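Long-range contact in phosphatidylinositol 4,5-bisphosphate-binding protein SLM1 (Saccharomyces cerevisiae, PDB 4A6H), which binds phosphatidylinositol 4,5-bisphosphate and, together with SLM2, acts as an effector of TORC2 and calcineurin signalling in actin polarization: residues S55-K65 and S76-Q86. Residues are numbered along the deposited sequence; the frame is centred on the assembly and turned at random.
Sequences SECTVTEHSRK and SDAKFVLHAKQ. With I4D (D-myo-inositol-4-phosphate), chain G.
With S63 OG set beside its own backbone N (chi1 -54°), the hydroxyl reaches across to the start of strand 79-84 and accepts a hydrogen bond from K79 N at 3.0 Å. The same two residues are joined by S63 N donating to K79 O, so serine side chain and backbone both grip K79. L82 has its CG anti to the backbone N (chi1 -174°), and the further turn at CG points CD1 at strand 57-62, where it lies 3.7 Å from V59 CG1 and also meets C57 CB. These apolar groups share a face with F80, whose ring meets that of F98, and helix 103-116 packs against V59, H62 and F80.

The strands run antiparallel. T58 and H83 form a hydrogen-bonded pair, the bond from H83 N to T58 O being short (2.7 Å) and nearly straight (173° at the hydrogen). Further along, V81 O accepts from T60 N while V81 N donates to E61 O; two residues facing one, with the register shifting by one between V59 and H62, define a beta bulge. On the face carrying T58 and H83, T58 OG1 lies at the edge of the imidazole, near its plane, and 3.4 Å from H83 CB; H83 ND1 is hydrogen-bonded to N95. V81 CG2 packs 3.4 Å from E61 CG. At the C57 end, past the T58-H83 pair, K85 NZ donates to a water whose oxygen lies 2.9 Å from C57 O.

The pairing adds edge strand 57-62 to the PH-domain sheet, strand 79-84 being bonded on its other side to 95-99. K79 and S76 line an inositol 4-phosphate pocket, and the K79 side chain extends toward the inositol ring, although the exact position of its amine is doubtful. The two bonds from S63 hold K79 by its backbone N and O, fixing the main chain from which that side chain departs.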
loop_
_atom_site.group_PDB
_atom_site.type_symbol
_atom_site.label_atom_id
_atom_site.label_comp_id
_atom_site.label_asym_id
_atom_site.label_seq_id
_atom_site.Cartn_x
_atom_site.Cartn_y
_atom_site.Cartn_z
ATOM N N SER A 55 -2.237 8.627 8.270
ATOM C CA SER A 55 -3.021 8.138 9.403
ATOM C C SER A 55 -3.607 9.294 10.190
ATOM O O SER A 55 -4.582 9.123 10.923
ATOM C CB SER A 55 -2.134 7.304 10.325
ATOM O OG SER A 55 -1.110 8.098 10.894
ATOM N N GLU A 56 -3.012 10.474 10.059
ATOM C CA GLU A 56 -3.494 11.618 10.819
ATOM C C GLU A 56 -3.830 12.823 9.953
ATOM O O GLU A 56 -3.823 13.956 10.431
ATOM C CB GLU A 56 -2.524 11.995 11.944
ATOM C CG GLU A 56 -2.318 10.898 12.996
ATOM C CD GLU A 56 -3.608 10.461 13.681
ATOM O OE1 GLU A 56 -4.577 11.249 13.727
ATOM O OE2 GLU A 56 -3.645 9.314 14.179
ATOM N N CYS A 57 -4.140 12.567 8.685
ATOM C CA CYS A 57 -4.625 13.602 7.780
ATOM C C CYS A 57 -5.949 13.202 7.169
ATOM O O CYS A 57 -6.275 12.020 7.077
ATOM C CB CYS A 57 -3.621 13.853 6.650
ATOM S SG CYS A 57 -2.041 14.521 7.198
ATOM N N THR A 58 -6.715 14.202 6.756
ATOM C CA THR A 58 -7.913 13.981 5.958
ATOM C C THR A 58 -7.962 14.989 4.818
ATOM O O THR A 58 -7.273 16.008 4.851
ATOM C CB THR A 58 -9.207 14.128 6.787
ATOM O OG1 THR A 58 -9.270 15.435 7.377
ATOM C CG2 THR A 58 -9.278 13.070 7.877
ATOM N N VAL A 59 -8.754 14.700 3.790
ATOM C CA VAL A 59 -9.034 15.702 2.773
ATOM C C VAL A 59 -10.475 16.140 2.928
ATOM O O VAL A 59 -11.394 15.317 3.013
ATOM C CB VAL A 59 -8.719 15.233 1.330
ATOM C CG1 VAL A 59 -7.197 15.137 1.131
ATOM C CG2 VAL A 59 -9.405 13.909 1.013
ATOM N N THR A 60 -10.671 17.447 3.002
ATOM C CA THR A 60 -11.962 17.962 3.407
ATOM C C THR A 60 -12.698 18.565 2.217
ATOM O O THR A 60 -13.670 17.991 1.722
ATOM C CB THR A 60 -11.812 18.957 4.565
ATOM O OG1 THR A 60 -10.840 19.949 4.220
ATOM C CG2 THR A 60 -11.339 18.232 5.823
ATOM N N GLU A 61 -12.240 19.710 1.743
ATOM C CA GLU A 61 -12.916 20.349 0.632
ATOM C C GLU A 61 -12.062 20.412 -0.619
ATOM O O GLU A 61 -10.833 20.230 -0.573
ATOM C CB GLU A 61 -13.419 21.743 1.011
ATOM C CG GLU A 61 -12.403 22.602 1.704
ATOM C CD GLU A 61 -12.932 23.982 2.042
ATOM O OE1 GLU A 61 -13.772 24.517 1.285
ATOM O OE2 GLU A 61 -12.498 24.537 3.069
ATOM N N HIS A 62 -12.727 20.650 -1.738
ATOM C CA HIS A 62 -12.062 20.880 -2.995
ATOM C C HIS A 62 -12.861 21.826 -3.872
ATOM O O HIS A 62 -14.049 22.081 -3.640
ATOM C CB HIS A 62 -11.783 19.562 -3.727
ATOM C CG HIS A 62 -13.016 18.845 -4.169
ATOM N ND1 HIS A 62 -13.790 19.284 -5.221
ATOM C CD2 HIS A 62 -13.615 17.724 -3.702
ATOM C CE1 HIS A 62 -14.816 18.465 -5.383
ATOM N NE2 HIS A 62 -14.734 17.511 -4.472
ATOM N N SER A 63 -12.197 22.363 -4.879
ATOM C CA SER A 63 -12.844 23.272 -5.805
ATOM C C SER A 63 -14.007 22.600 -6.513
ATOM O O SER A 63 -13.966 21.405 -6.789
ATOM C CB SER A 63 -11.861 23.746 -6.879
ATOM O OG SER A 63 -10.684 24.310 -6.326
ATOM N N ARG A 64 -15.031 23.385 -6.825
ATOM C CA ARG A 64 -16.035 22.946 -7.783
ATOM C C ARG A 64 -15.544 23.297 -9.186
ATOM O O ARG A 64 -14.897 24.326 -9.380
ATOM C CB ARG A 64 -17.378 23.620 -7.504
ATOM C CG ARG A 64 -18.037 23.180 -6.214
ATOM C CD ARG A 64 -19.410 23.810 -6.078
ATOM N NE ARG A 64 -20.243 23.580 -7.256
ATOM C CZ ARG A 64 -21.427 24.152 -7.453
ATOM N NH1 ARG A 64 -21.916 24.990 -6.551
ATOM N NH2 ARG A 64 -22.122 23.889 -8.552
ATOM N N LYS A 65 -15.839 22.445 -10.164
ATOM C CA LYS A 65 -15.346 22.679 -11.518
ATOM C C LYS A 65 -15.912 23.965 -12.117
ATOM O O LYS A 65 -17.030 24.379 -11.797
ATOM C CB LYS A 65 -15.624 21.482 -12.436
ATOM C CG LYS A 65 -15.020 21.629 -13.832
ATOM C CD LYS A 65 -15.153 20.351 -14.644
ATOM C CE LYS A 65 -14.675 20.549 -16.078
ATOM N NZ LYS A 65 -13.238 20.931 -16.172
ATOM N N SER A 76 -8.493 29.496 -10.208
ATOM C CA SER A 76 -8.215 28.073 -10.373
ATOM C C SER A 76 -9.325 27.226 -9.760
ATOM O O SER A 76 -9.807 27.532 -8.670
ATOM C CB SER A 76 -6.868 27.717 -9.737
ATOM O OG SER A 76 -6.613 26.330 -9.822
ATOM N N ASP A 77 -9.727 26.166 -10.465
ATOM C CA ASP A 77 -10.695 25.196 -9.950
ATOM C C ASP A 77 -10.020 23.846 -9.671
ATOM O O ASP A 77 -10.629 22.783 -9.825
ATOM C CB ASP A 77 -11.843 25.002 -10.949
ATOM C CG ASP A 77 -11.364 24.464 -12.283
ATOM O OD1 ASP A 77 -10.139 24.490 -12.531
ATOM O OD2 ASP A 77 -12.220 24.021 -13.086
ATOM N N ALA A 78 -8.762 23.901 -9.243
ATOM C CA ALA A 78 -7.935 22.709 -9.131
ATOM C C ALA A 78 -7.301 22.611 -7.756
ATOM O O ALA A 78 -6.190 22.076 -7.606
ATOM C CB ALA A 78 -6.856 22.728 -10.204
ATOM N N LYS A 79 -8.022 23.086 -6.742
ATOM C CA LYS A 79 -7.490 23.124 -5.377
ATOM C C LYS A 79 -8.178 22.136 -4.448
ATOM O O LYS A 79 -9.349 21.794 -4.647
ATOM C CB LYS A 79 -7.638 24.537 -4.802
ATOM C CG LYS A 79 -6.731 25.563 -5.451
ATOM C CD LYS A 79 -7.051 26.974 -4.989
ATOM C CE LYS A 79 -8.015 27.617 -5.972
ATOM N NZ LYS A 79 -8.354 29.024 -5.639
ATOM N N PHE A 80 -7.449 21.676 -3.433
ATOM C CA PHE A 80 -8.036 20.882 -2.363
ATOM C C PHE A 80 -7.372 21.177 -1.029
ATOM O O PHE A 80 -6.280 21.751 -0.979
ATOM C CB PHE A 80 -8.037 19.372 -2.682
ATOM C CG PHE A 80 -6.670 18.724 -2.663
ATOM C CD1 PHE A 80 -5.867 18.727 -3.793
ATOM C CD2 PHE A 80 -6.207 18.086 -1.519
ATOM C CE1 PHE A 80 -4.608 18.118 -3.776
ATOM C CE2 PHE A 80 -4.958 17.479 -1.495
ATOM C CZ PHE A 80 -4.161 17.497 -2.629
ATOM N N VAL A 81 -8.046 20.791 0.050
ATOM C CA VAL A 81 -7.561 21.032 1.400
ATOM C C VAL A 81 -7.221 19.732 2.101
ATOM O O VAL A 81 -8.016 18.780 2.103
ATOM C CB VAL A 81 -8.623 21.766 2.235
ATOM C CG1 VAL A 81 -8.117 22.000 3.650
ATOM C CG2 VAL A 81 -9.027 23.069 1.547
ATOM N N LEU A 82 -6.031 19.705 2.690
ATOM C CA LEU A 82 -5.561 18.608 3.527
ATOM C C LEU A 82 -5.585 19.099 4.967
ATOM O O LEU A 82 -4.971 20.113 5.294
ATOM C CB LEU A 82 -4.147 18.181 3.109
ATOM C CG LEU A 82 -3.550 16.951 3.788
ATOM C CD1 LEU A 82 -4.357 15.710 3.438
ATOM C CD2 LEU A 82 -2.107 16.782 3.354
ATOM N N HIS A 83 -6.307 18.376 5.823
ATOM C CA HIS A 83 -6.515 18.763 7.216
ATOM C C HIS A 83 -5.711 17.872 8.158
ATOM O O HIS A 83 -5.682 16.660 7.977
ATOM C CB HIS A 83 -8.002 18.623 7.554
ATOM C CG HIS A 83 -8.339 18.923 8.981
ATOM N ND1 HIS A 83 -8.475 20.210 9.456
ATOM C CD2 HIS A 83 -8.604 18.106 10.028
ATOM C CE1 HIS A 83 -8.794 20.174 10.737
ATOM N NE2 HIS A 83 -8.882 18.909 11.108
ATOM N N ALA A 84 -5.060 18.465 9.158
ATOM C CA ALA A 84 -4.309 17.687 10.146
ATOM C C ALA A 84 -5.140 17.355 11.383
ATOM O O ALA A 84 -5.724 18.241 12.013
ATOM C CB ALA A 84 -3.037 18.423 10.549
ATOM N N LYS A 85 -5.166 16.077 11.743
ATOM C CA LYS A 85 -5.923 15.613 12.902
ATOM C C LYS A 85 -5.038 15.599 14.135
ATOM O O LYS A 85 -5.525 15.474 15.261
ATOM C CB LYS A 85 -6.483 14.214 12.647
ATOM C CG LYS A 85 -7.598 14.188 11.606
ATOM C CD LYS A 85 -8.298 12.835 11.546
ATOM C CE LYS A 85 -7.368 11.735 11.054
ATOM N NZ LYS A 85 -8.111 10.472 10.759
ATOM N N GLN A 86 -3.734 15.731 13.919
ATOM C CA GLN A 86 -2.773 15.658 15.000
ATOM C C GLN A 86 -1.558 16.519 14.688
ATOM O O GLN A 86 -1.285 16.819 13.525
ATOM C CB GLN A 86 -2.341 14.205 15.218
ATOM C CG GLN A 86 -1.564 13.994 16.495
ATOM C CD GLN A 86 -2.260 14.628 17.681
ATOM O OE1 GLN A 86 -1.913 15.735 18.101
ATOM N NE2 GLN A 86 -3.260 13.937 18.221
HETATM O O5 I4D G . -4.929 31.071 -2.920
HETATM C C5 I4D G . -4.635 31.645 -4.311
HETATM C C6 I4D G . -5.344 30.802 -5.434
HETATM O O6 I4D G . -6.666 30.427 -5.192
HETATM C C4 I4D G . -3.395 32.685 -4.453
HETATM O O4 I4D G . -2.996 33.537 -3.370
HETATM P P4 I4D G . -1.819 33.380 -2.403
HETATM O O43 I4D G . -0.715 32.534 -2.914
HETATM O O42 I4D G . -2.259 32.828 -1.124
HETATM O O41 I4D G . -1.343 34.737 -2.102
HETATM C C3 I4D G . -3.374 33.279 -5.817
HETATM O O3 I4D G . -2.074 33.771 -6.067
HETATM C C2 I4D G . -3.765 32.258 -6.892
HETATM O O2 I4D G . -2.735 31.786 -7.727
HETATM C C1 I4D G . -4.982 31.250 -6.829
HETATM O O1 I4D G . -5.301 30.458 -8.011
HETATM O O HOH W 1 -6.707 9.460 8.380
#